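Local coordinates for protein enoyl-CoA hydratase (Mycobacterium avium subsp. paratuberculosis, PDB 4LK5) that probably adds water across the double bond of enoyl-CoA thioesters, like other hydratases of the crotonase-like fold, at residues Thr65-Ala70 / Asn119-Ala124; Glu72-Asp77 / Ala126-Pro131. All blocks are in the same frame, centred on the assembly; numbering follows the deposited sequence.

Interaction 1 of 2, residues Thr65-Ala70 / Asn119-Ala124; sequences TGIADA and NRLVRA
Arg120 reaches from helix 113-127 across Ala68 to meet Asp69 on helix 61-76, where two crossover helices of the crotonase-like fold pack side by side, roughly parallel, with the axes of the segments 8.2 Å apart. The arginine chain bends at its third torsion, which brings the guanidinium over the alanine: the Ala68 methyl carbon CB lies 3.6 Å above one face of the Arg120 group, toward the rim. Asp69 comes in at the edge instead. Its OD1 accepts from Arg120 NH2 at 2.6 Å, fairly straight (156° at the hydrogen) and close to the guanidinium plane, while NH1 gives the same oxygen a weak second bond at 3.2 Å. Carboxylate and guanidinium planes stand 49° apart, and Arg120 grips only OD1 of the carboxylate.

Deeper in, Ala68 CB packs 3.9 Å from Leu121 CB, and its small size lets the backbones come together, with the CA atoms of Ala68 and Leu121 4.0 Å apart. Leu121 turns CG away from its own backbone N (chi1 162°) and spreads both methyls round Ile67 CG2, CD1 at 3.4 Å.

Glu72 and Glu117 also form salt bridges with Arg120, and Glu117 is hydrogen-bonded to Thr65 OG1, which has Val61 O as a further partner. One cation shared among three carboxylates probably offsets part of their mutual repulsion beside the buried apolar seam.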
ATOM      1  N   THR C  65      27.206  -8.743  10.197  1.00 43.13           N
ATOM      2  CA  THR C  65      28.263  -7.759   9.887  1.00 44.93           C
ATOM      3  C   THR C  65      28.862  -7.966   8.496  1.00 42.90           C
ATOM      4  O   THR C  65      29.237  -7.007   7.823  1.00 42.46           O
ATOM      5  CB  THR C  65      29.381  -7.781  10.965  1.00 46.32           C
ATOM      6  OG1 THR C  65      28.815  -7.381  12.228  1.00 47.26           O
ATOM      7  CG2 THR C  65      30.598  -6.829  10.574  1.00 43.21           C
ATOM      8  N   GLY C  66      28.890  -9.219   8.051  1.00 45.39           N
ATOM      9  CA  GLY C  66      29.489  -9.558   6.773  1.00 48.83           C
ATOM     10  C   GLY C  66      28.679  -9.126   5.573  1.00 50.43           C
ATOM     11  O   GLY C  66      29.220  -8.544   4.626  1.00 57.91           O
ATOM     12  N   ILE C  67      27.379  -9.436   5.611  1.00 49.67           N
ATOM     13  CA  ILE C  67      26.428  -9.078   4.543  1.00 44.72           C
ATOM     14  C   ILE C  67      26.375  -7.554   4.472  1.00 43.11           C
ATOM     15  O   ILE C  67      26.486  -6.959   3.406  1.00 42.83           O
ATOM     16  CB  ILE C  67      25.012  -9.631   4.860  1.00 45.01           C
ATOM     17  CG1 ILE C  67      25.007 -11.157   4.908  1.00 41.63           C
ATOM     18  CG2 ILE C  67      23.964  -9.167   3.850  1.00 43.72           C
ATOM     19  CD1 ILE C  67      24.138 -11.667   6.022  1.00 42.80           C
ATOM     20  N   ALA C  68      26.238  -6.920   5.630  1.00 43.03           N
ATOM     21  CA  ALA C  68      26.313  -5.483   5.689  1.00 46.21           C
ATOM     22  C   ALA C  68      27.566  -4.974   4.980  1.00 42.94           C
ATOM     23  O   ALA C  68      27.443  -4.168   4.074  1.00 46.50           O
ATOM     24  CB  ALA C  68      26.231  -4.993   7.132  1.00 49.87           C
ATOM     25  N   ASP C  69      28.749  -5.490   5.326  1.00 44.05           N
ATOM     26  CA  ASP C  69      30.029  -4.994   4.730  1.00 45.36           C
ATOM     27  C   ASP C  69      30.062  -5.230   3.231  1.00 42.29           C
ATOM     28  O   ASP C  69      30.418  -4.360   2.428  1.00 44.85           O
ATOM     29  CB  ASP C  69      31.262  -5.687   5.371  1.00 51.63           C
ATOM     30  CG  ASP C  69      31.547  -5.231   6.833  1.00 53.14           C
ATOM     31  OD1 ASP C  69      31.009  -4.209   7.296  1.00 59.92           O
ATOM     32  OD2 ASP C  69      32.335  -5.898   7.527  1.00 51.36           O
ATOM     33  N   ALA C  70      29.698  -6.445   2.860  1.00 41.56           N
ATOM     34  CA  ALA C  70      29.524  -6.826   1.467  1.00 41.75           C
ATOM     35  C   ALA C  70      28.531  -5.917   0.684  1.00 45.30           C
ATOM     36  O   ALA C  70      28.793  -5.533  -0.490  1.00 44.21           O
ATOM     37  CB  ALA C  70      29.059  -8.281   1.419  1.00 41.62           C
ATOM     38  N   ASN C 119      20.462  -2.935  11.090  1.00 39.36           N
ATOM     39  CA  ASN C 119      20.094  -1.647  10.520  1.00 39.75           C
ATOM     40  C   ASN C 119      21.085  -1.264   9.432  1.00 40.09           C
ATOM     41  O   ASN C 119      20.682  -0.886   8.344  1.00 42.56           O
ATOM     42  CB  ASN C 119      19.943  -0.573  11.617  1.00 35.94           C
ATOM     43  CG  ASN C 119      18.717  -0.815  12.513  1.00 36.91           C
ATOM     44  OD1 ASN C 119      17.939  -1.752  12.297  1.00 37.47           O
ATOM     45  ND2 ASN C 119      18.537   0.026  13.516  1.00 33.99           N
ATOM     46  N   ARG C 120      22.375  -1.411   9.707  1.00 40.88           N
ATOM     47  CA  ARG C 120      23.400  -1.155   8.702  1.00 42.46           C
ATOM     48  C   ARG C 120      23.121  -1.958   7.457  1.00 35.56           C
ATOM     49  O   ARG C 120      23.165  -1.439   6.365  1.00 37.61           O
ATOM     50  CB  ARG C 120      24.799  -1.556   9.198  1.00 46.30           C
ATOM     51  CG  ARG C 120      25.754  -0.430   9.533  1.00 47.40           C
ATOM     52  CD  ARG C 120      27.096  -0.981  10.055  1.00 47.18           C
ATOM     53  NE  ARG C 120      27.959  -1.190   8.914  1.00 48.63           N
ATOM     54  CZ  ARG C 120      28.638  -2.291   8.607  1.00 45.60           C
ATOM     55  NH1 ARG C 120      28.678  -3.390   9.394  1.00 39.85           N
ATOM     56  NH2 ARG C 120      29.327  -2.244   7.471  1.00 47.06           N
ATOM     57  N   LEU C 121      22.877  -3.242   7.628  1.00 34.69           N
ATOM     58  CA  LEU C 121      22.631  -4.120   6.488  1.00 37.68           C
ATOM     59  C   LEU C 121      21.467  -3.574   5.647  1.00 37.83           C
ATOM     60  O   LEU C 121      21.630  -3.278   4.452  1.00 37.66           O
ATOM     61  CB  LEU C 121      22.350  -5.540   6.966  1.00 41.69           C
ATOM     62  CG  LEU C 121      21.669  -6.547   6.032  1.00 43.19           C
ATOM     63  CD1 LEU C 121      22.118  -6.422   4.604  1.00 44.73           C
ATOM     64  CD2 LEU C 121      21.957  -7.942   6.558  1.00 46.89           C
ATOM     65  N   VAL C 122      20.328  -3.390   6.307  1.00 33.83           N
ATOM     66  CA  VAL C 122      19.122  -2.922   5.652  1.00 34.79           C
ATOM     67  C   VAL C 122      19.333  -1.607   4.904  1.00 33.01           C
ATOM     68  O   VAL C 122      18.954  -1.490   3.719  1.00 31.17           O
ATOM     69  CB  VAL C 122      17.949  -2.872   6.662  1.00 33.80           C
ATOM     70  CG1 VAL C 122      16.856  -2.011   6.157  1.00 32.71           C
ATOM     71  CG2 VAL C 122      17.417  -4.272   6.886  1.00 34.61           C
ATOM     72  N   ARG C 123      19.977  -0.643   5.543  1.00 32.08           N
ATOM     73  CA  ARG C 123      20.308   0.613   4.839  1.00 33.87           C
ATOM     74  C   ARG C 123      21.207   0.382   3.667  1.00 33.08           C
ATOM     75  O   ARG C 123      21.137   1.129   2.706  1.00 37.11           O
ATOM     76  CB  ARG C 123      21.055   1.614   5.715  1.00 33.64           C
ATOM     77  CG  ARG C 123      20.217   2.161   6.841  1.00 33.56           C
ATOM     78  CD  ARG C 123      20.791   3.411   7.447  1.00 33.51           C
ATOM     79  NE  ARG C 123      20.133   3.605   8.731  1.00 35.21           N
ATOM     80  CZ  ARG C 123      20.600   3.202   9.917  1.00 36.67           C
ATOM     81  NH1 ARG C 123      21.768   2.598  10.042  1.00 34.19           N
ATOM     82  NH2 ARG C 123      19.880   3.436  11.013  1.00 41.12           N
ATOM     83  N   ALA C 124      22.091  -0.606   3.756  1.00 35.90           N
ATOM     84  CA  ALA C 124      23.074  -0.809   2.681  1.00 37.99           C
ATOM     85  C   ALA C 124      22.336  -1.316   1.468  1.00 37.38           C
ATOM     86  O   ALA C 124      22.606  -0.882   0.363  1.00 34.72           O
ATOM     87  CB  ALA C 124      24.168  -1.776   3.088  1.00 37.46           C
TER

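Interaction 2 of 2, residues Glu72-Asp77 / Ala126-Pro131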
ATOM      1  N   GLU C  72      27.732  -2.798   1.490  1.00 46.73           N
ATOM      2  CA  GLU C  72      28.444  -1.520   1.343  1.00 54.23           C
ATOM      3  C   GLU C  72      29.555  -1.597   0.271  1.00 54.26           C
ATOM      4  O   GLU C  72      29.622  -0.726  -0.612  1.00 55.35           O
ATOM      5  CB  GLU C  72      28.994  -1.035   2.675  1.00 57.68           C
ATOM      6  CG  GLU C  72      27.906  -0.593   3.640  1.00 57.37           C
ATOM      7  CD  GLU C  72      28.488  -0.080   4.937  1.00 57.34           C
ATOM      8  OE1 GLU C  72      29.608  -0.511   5.286  1.00 60.72           O
ATOM      9  OE2 GLU C  72      27.831   0.739   5.608  1.00 62.22           O
ATOM     10  N   TYR C  73      30.381  -2.650   0.308  1.00 52.97           N
ATOM     11  CA  TYR C  73      31.425  -2.830  -0.714  1.00 55.32           C
ATOM     12  C   TYR C  73      30.873  -2.763  -2.144  1.00 53.66           C
ATOM     13  O   TYR C  73      31.448  -2.127  -3.026  1.00 59.69           O
ATOM     14  CB  TYR C  73      32.154  -4.166  -0.545  1.00 55.51           C
ATOM     15  CG  TYR C  73      33.114  -4.371  -1.662  1.00 58.17           C
ATOM     16  CD1 TYR C  73      34.259  -3.559  -1.765  1.00 63.70           C
ATOM     17  CD2 TYR C  73      32.865  -5.308  -2.662  1.00 57.03           C
ATOM     18  CE1 TYR C  73      35.142  -3.701  -2.818  1.00 64.10           C
ATOM     19  CE2 TYR C  73      33.751  -5.472  -3.719  1.00 60.79           C
ATOM     20  CZ  TYR C  73      34.884  -4.663  -3.797  1.00 67.86           C
ATOM     21  OH  TYR C  73      35.764  -4.806  -4.854  1.00 70.99           O
ATOM     22  N   ALA C  74      29.744  -3.421  -2.356  1.00 51.52           N
ATOM     23  CA  ALA C  74      29.153  -3.537  -3.671  1.00 48.72           C
ATOM     24  C   ALA C  74      28.631  -2.221  -4.256  1.00 51.59           C
ATOM     25  O   ALA C  74      28.382  -2.144  -5.467  1.00 53.92           O
ATOM     26  CB  ALA C  74      28.042  -4.563  -3.621  1.00 49.73           C
ATOM     27  N   ALA C  75      28.441  -1.201  -3.417  1.00 50.25           N
ATOM     28  CA  ALA C  75      28.033   0.118  -3.906  1.00 51.44           C
ATOM     29  C   ALA C  75      29.184   0.856  -4.563  1.00 54.61           C
ATOM     30  O   ALA C  75      28.944   1.696  -5.426  1.00 54.55           O
ATOM     31  CB  ALA C  75      27.463   0.962  -2.776  1.00 51.21           C
ATOM     32  N   THR C  76      30.420   0.555  -4.136  1.00 60.74           N
ATOM     33  CA  THR C  76      31.633   1.229  -4.644  1.00 61.68           C
ATOM     34  C   THR C  76      32.093   0.591  -5.957  1.00 66.52           C
ATOM     35  O   THR C  76      32.467   1.277  -6.903  1.00 64.10           O
ATOM     36  CB  THR C  76      32.822   1.206  -3.618  1.00 62.17           C
ATOM     37  OG1 THR C  76      33.426  -0.107  -3.515  1.00 60.10           O
ATOM     38  CG2 THR C  76      32.367   1.667  -2.238  1.00 59.57           C
ATOM     39  N   ASP C  77      32.025  -0.734  -6.013  1.00 71.29           N
ATOM     40  CA  ASP C  77      32.703  -1.503  -7.053  1.00 74.22           C
ATOM     41  C   ASP C  77      32.026  -1.412  -8.440  1.00 71.13           C
ATOM     42  O   ASP C  77      30.922  -1.931  -8.628  1.00 64.89           O
ATOM     43  CB  ASP C  77      32.822  -2.966  -6.602  1.00 73.42           C
ATOM     44  CG  ASP C  77      33.823  -3.736  -7.418  1.00 76.09           C
ATOM     45  OD1 ASP C  77      33.550  -3.952  -8.618  1.00 70.42           O
ATOM     46  OD2 ASP C  77      34.885  -4.098  -6.865  1.00 76.80           O
ATOM     47  N   ALA C 126      19.037  -0.793   0.693  1.00 42.97           N
ATOM     48  CA  ALA C 126      18.219   0.309   0.154  1.00 40.72           C
ATOM     49  C   ALA C 126      19.062   1.368  -0.564  1.00 39.45           C
ATOM     50  O   ALA C 126      18.618   1.980  -1.537  1.00 38.82           O
ATOM     51  CB  ALA C 126      17.388   0.956   1.273  1.00 37.04           C
ATOM     52  N   ALA C 127      20.258   1.609  -0.058  1.00 40.28           N
ATOM     53  CA  ALA C 127      21.151   2.605  -0.654  1.00 41.35           C
ATOM     54  C   ALA C 127      21.925   2.086  -1.904  1.00 43.20           C
ATOM     55  O   ALA C 127      22.557   2.874  -2.596  1.00 45.50           O
ATOM     56  CB  ALA C 127      22.133   3.095   0.406  1.00 38.31           C
ATOM     57  N   LEU C 128      21.864   0.784  -2.191  1.00 39.28           N
ATOM     58  CA  LEU C 128      22.689   0.183  -3.260  1.00 43.58           C
ATOM     59  C   LEU C 128      22.245   0.539  -4.721  1.00 41.68           C
ATOM     60  O   LEU C 128      21.172   0.117  -5.158  1.00 40.87           O
ATOM     61  CB  LEU C 128      22.688  -1.332  -3.052  1.00 47.80           C
ATOM     62  CG  LEU C 128      23.654  -2.283  -3.786  1.00 51.41           C
ATOM     63  CD1 LEU C 128      24.931  -1.583  -4.187  1.00 52.54           C
ATOM     64  CD2 LEU C 128      23.965  -3.506  -2.905  1.00 51.11           C
ATOM     65  N   PRO C 129      23.060   1.299  -5.478  1.00 37.13           N
ATOM     66  CA  PRO C 129      22.683   1.755  -6.841  1.00 37.17           C
ATOM     67  C   PRO C 129      22.606   0.665  -7.936  1.00 38.71           C
ATOM     68  O   PRO C 129      22.952   0.906  -9.096  1.00 34.95           O
ATOM     69  CB  PRO C 129      23.770   2.774  -7.207  1.00 36.83           C
ATOM     70  CG  PRO C 129      24.530   3.040  -5.960  1.00 38.55           C
ATOM     71  CD  PRO C 129      24.344   1.871  -5.041  1.00 39.83           C
ATOM     72  N   HIS C 130      22.130  -0.514  -7.573  1.00 36.48           N
ATOM     73  CA  HIS C 130      21.990  -1.583  -8.492  1.00 36.37           C
ATOM     74  C   HIS C 130      20.789  -2.384  -8.093  1.00 38.45           C
ATOM     75  O   HIS C 130      20.340  -2.310  -6.942  1.00 36.50           O
ATOM     76  CB  HIS C 130      23.267  -2.444  -8.462  1.00 39.17           C
ATOM     77  CG  HIS C 130      24.481  -1.704  -8.920  1.00 36.96           C
ATOM     78  ND1 HIS C 130      24.640  -1.283 -10.223  1.00 38.33           N
ATOM     79  CD2 HIS C 130      25.545  -1.225  -8.239  1.00 39.37           C
ATOM     80  CE1 HIS C 130      25.770  -0.607 -10.335  1.00 38.61           C
ATOM     81  NE2 HIS C 130      26.346  -0.565  -9.145  1.00 39.80           N
ATOM     82  N   PRO C 131      20.236  -3.157  -9.035  1.00 41.72           N
ATOM     83  CA  PRO C 131      19.141  -4.023  -8.607  1.00 41.50           C
ATOM     84  C   PRO C 131      19.657  -5.052  -7.622  1.00 42.71           C
ATOM     85  O   PRO C 131      20.725  -5.626  -7.842  1.00 47.20           O
ATOM     86  CB  PRO C 131      18.704  -4.682  -9.910  1.00 43.17           C
ATOM     87  CG  PRO C 131      18.990  -3.646 -10.941  1.00 42.61           C
ATOM     88  CD  PRO C 131      20.299  -3.042 -10.499  1.00 41.12           C
TER
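Ala75 and Leu128 meet where the last part of helix 61-76 lies beside the loop leaving helix 113-127, two crossover helices in successive beta-alpha-beta units of the crotonase-like fold. The first joins strand 45-50 to strand 82-87, and the second joins strand 82-87 to strand 132-136.

Apolar packing does nearly all the work across this contact. Leu128 holds CG anti to its backbone N (chi1 -167°), an orientation that sends CD1 against the helix backbone: this methyl lies 3.5 Å from Ala75 CA and 3.9 Å from Ala75 CB. The other methyl, CD2, sits more loosely against Ala74 CB at 4.3 Å. Pro129 then adds its ring carbon CD, 4.0 Å from Ala75 CB, so the alanine methyl is met by two consecutive loop residues. Pro129 also touches Ala240 of helix 236-250, whereas Ala74 also packs on Phe46 of strand 45-50.

A backbone oxygen plays a lesser part between the segments, and what it meets there is carbon. Ala74 O rests on Leu128 CD1 at 3.7 Å and lies loosely, obliquely, by the imidazole carbon His130 CD2.

Hydrogen bonds work inside each segment instead. His130 N donates to Leu128 O at 2.7 Å, closing a bend about Pro129 that is close to an inverse gamma turn, just before Pro131 pairs through its backbone with Val83 and the chain enters the sheet. In the helix, besides a weak bond from Asp77 N, Tyr73 O takes two donors, the backbone Thr76 N and the side-chain hydroxyl Thr76 OG1, the latter 2.9 Å away, in the carbonyl plane and on a lone pair.

Both interactions join the same two helices, 61-76 and 113-127, with centres about 11 Å apart. Along the chain their segments alternate: 72-77 follows 65-70 on one helix, and 126-131 follows 119-124 on and beyond the other. The helices run in the same general direction, the axes of the segments lying 29° apart at interaction 1, so interaction 2 comes further along both, about 16 Å from the chain centre against about 11 Å for interaction 1. Besides the Arg120-Glu72 bridge, Ala124 CB packs 4.0 Å from Glu72 CG. Together they make one continuous interface between neighbouring crossover helices, running down to the entry into strand 132-136.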